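Local atomic coordinates of alcohol dehydrogenase (Thermus sp., PDB entry 4CPD), a protein that binds zinc and NAD and, as a medium-chain alcohol dehydrogenase, probably interconverts alcohols and the matching carbonyl compounds. Residues A[134-139]-A[298-303]. Residues are numbered along the deposited sequence; the frame is centred on the assembly and turned at random.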
loop_
_atom_site.group_PDB
_atom_site.type_symbol
_atom_site.label_atom_id
_atom_site.label_comp_id
_atom_site.label_asym_id
_atom_site.label_seq_id
_atom_site.Cartn_x
_atom_site.Cartn_y
_atom_site.Cartn_z
ATOM N N ASN A 134 7.827 17.583 19.412
ATOM C CA ASN A 134 8.666 16.400 19.537
ATOM C C ASN A 134 8.812 15.770 20.916
ATOM O O ASN A 134 9.652 14.882 21.078
ATOM C CB ASN A 134 10.041 16.760 19.005
ATOM C CG ASN A 134 9.989 17.202 17.563
ATOM O OD1 ASN A 134 10.326 18.334 17.206
ATOM N ND2 ASN A 134 9.564 16.302 16.725
ATOM N N LEU A 135 8.010 16.205 21.899
ATOM C CA LEU A 135 8.045 15.585 23.240
ATOM C C LEU A 135 6.658 15.265 23.771
ATOM O O LEU A 135 5.657 15.887 23.373
ATOM C CB LEU A 135 8.728 16.495 24.253
ATOM C CG LEU A 135 10.245 16.673 24.227
ATOM C CD1 LEU A 135 10.736 17.522 25.396
ATOM C CD2 LEU A 135 10.961 15.330 24.217
ATOM N N ARG A 136 6.608 14.279 24.677
ATOM C CA ARG A 136 5.397 14.014 25.463
ATOM C C ARG A 136 5.723 13.834 26.936
ATOM O O ARG A 136 6.673 13.107 27.277
ATOM C CB ARG A 136 4.671 12.768 24.963
ATOM C CG ARG A 136 4.121 12.879 23.563
ATOM C CD ARG A 136 3.046 13.936 23.481
ATOM N NE ARG A 136 2.367 13.914 22.195
ATOM C CZ ARG A 136 2.884 14.357 21.046
ATOM N NH1 ARG A 136 4.101 14.859 20.965
ATOM N NH2 ARG A 136 2.160 14.289 19.952
ATOM N N LYS A 137 4.935 14.519 27.778
ATOM C CA LYS A 137 4.891 14.259 29.215
ATOM C C LYS A 137 4.518 12.815 29.396
ATOM O O LYS A 137 3.676 12.327 28.671
ATOM C CB LYS A 137 3.822 15.108 29.900
ATOM C CG LYS A 137 4.283 16.460 30.434
ATOM C CD LYS A 137 3.369 16.959 31.568
ATOM C CE LYS A 137 3.638 16.241 32.906
ATOM N NZ LYS A 137 3.296 17.055 34.122
ATOM N N LEU A 138 5.157 12.128 30.333
ATOM C CA LEU A 138 4.728 10.785 30.746
ATOM C C LEU A 138 3.449 10.859 31.549
ATOM O O LEU A 138 3.292 11.738 32.400
ATOM C CB LEU A 138 5.787 10.085 31.588
ATOM C CG LEU A 138 6.790 9.272 30.781
ATOM C CD1 LEU A 138 7.462 10.109 29.714
ATOM C CD2 LEU A 138 7.839 8.649 31.672
ATOM N N PRO A 139 2.512 9.938 31.271
ATOM C CA PRO A 139 1.375 9.848 32.172
ATOM C C PRO A 139 1.847 9.463 33.565
ATOM O O PRO A 139 2.850 8.783 33.685
ATOM C CB PRO A 139 0.530 8.733 31.559
ATOM C CG PRO A 139 0.881 8.726 30.112
ATOM C CD PRO A 139 2.328 9.118 30.056
ATOM N N TYR A 298 1.293 8.058 16.308
ATOM C CA TYR A 298 0.880 6.961 17.162
ATOM C C TYR A 298 1.259 7.106 18.623
ATOM O O TYR A 298 0.714 6.430 19.469
ATOM C CB TYR A 298 1.508 5.678 16.629
ATOM C CG TYR A 298 1.167 5.449 15.173
ATOM C CD1 TYR A 298 -0.150 5.217 14.789
ATOM C CD2 TYR A 298 2.147 5.475 14.186
ATOM C CE1 TYR A 298 -0.477 5.018 13.468
ATOM C CE2 TYR A 298 1.826 5.285 12.860
ATOM C CZ TYR A 298 0.516 5.062 12.516
ATOM O OH TYR A 298 0.174 4.861 11.221
ATOM N N ILE A 299 2.199 7.974 18.931
ATOM C CA ILE A 299 2.805 7.984 20.260
ATOM C C ILE A 299 1.802 8.183 21.397
ATOM O O ILE A 299 1.961 7.599 22.434
ATOM C CB ILE A 299 3.925 9.037 20.348
ATOM C CG1 ILE A 299 4.772 8.808 21.586
ATOM C CG2 ILE A 299 3.346 10.450 20.369
ATOM C CD1 ILE A 299 6.055 9.596 21.560
ATOM N N ASP A 300 0.756 8.976 21.199
ATOM C CA ASP A 300 -0.200 9.239 22.288
ATOM C C ASP A 300 -0.961 7.968 22.654
ATOM O O ASP A 300 -1.136 7.675 23.841
ATOM C CB ASP A 300 -1.141 10.392 21.938
ATOM C CG ASP A 300 -0.393 11.730 21.802
ATOM O OD1 ASP A 300 0.259 12.145 22.774
ATOM O OD2 ASP A 300 -0.389 12.352 20.708
ATOM N N ALA A 301 -1.362 7.200 21.639
ATOM C CA ALA A 301 -2.073 5.950 21.864
ATOM C C ALA A 301 -1.165 4.931 22.482
ATOM O O ALA A 301 -1.585 4.167 23.330
ATOM C CB ALA A 301 -2.629 5.410 20.575
ATOM N N VAL A 302 0.088 4.906 22.051
ATOM C CA VAL A 302 1.032 3.917 22.578
ATOM C C VAL A 302 1.252 4.164 24.071
ATOM O O VAL A 302 1.134 3.270 24.880
ATOM C CB VAL A 302 2.353 3.948 21.791
ATOM C CG1 VAL A 302 3.430 3.142 22.493
ATOM C CG2 VAL A 302 2.114 3.401 20.393
ATOM N N LEU A 303 1.521 5.404 24.422
ATOM C CA LEU A 303 1.624 5.792 25.827
ATOM C C LEU A 303 0.386 5.376 26.673
ATOM O O LEU A 303 0.520 4.838 27.774
ATOM C CB LEU A 303 1.846 7.307 25.956
ATOM C CG LEU A 303 3.217 7.804 25.503
ATOM C CD1 LEU A 303 3.353 9.326 25.549
ATOM C CD2 LEU A 303 4.313 7.186 26.341
#
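Arg-136 reaches from the short strand 136-137 to Asp-300 and Leu-303 on helix 295-307. The strand pairs with strand 80-82 in the GroES-like part of this medium-chain dehydrogenase, and the helix follows the last strand of the Rossmann sheet, so the contact ties the two parts together. The apolar side is the more deeply buried. Leu-303 CD1 lies 3.7 Å from Arg-136 CB, and Ile-299 CG2 sits 3.9 Å above one face of the guanidinium, offset toward its rim. Leu-303 also touches Ala-150 and is buried. Pro-139 gives a looser margin, its CG 4.5 Å from Leu-303 CB. Asp-300 is on the solvent side. Its carboxylate is gripped side-on, with its plane turned 36° from the guanidinium. In this salt bridge Arg-136 NE bonds the syn side of Asp-300 OD1 at 2.8 Å, and NH2 bonds OD2 at 3.3 Å. The bend at chi2 (-64°) swings Arg-136 CD to within 3.4 Å of Asp-300 OD1. An alanine at Arg-136 would probably leave the Asp-300 carboxylate without this partner and take the guanidinium from over Ile-299 CG2. The remaining nitrogen, NH1, turns back to the residues just before it, bonding Val-133 O and, from above the carbonyl plane, Leu-135 O at 3.0 Å.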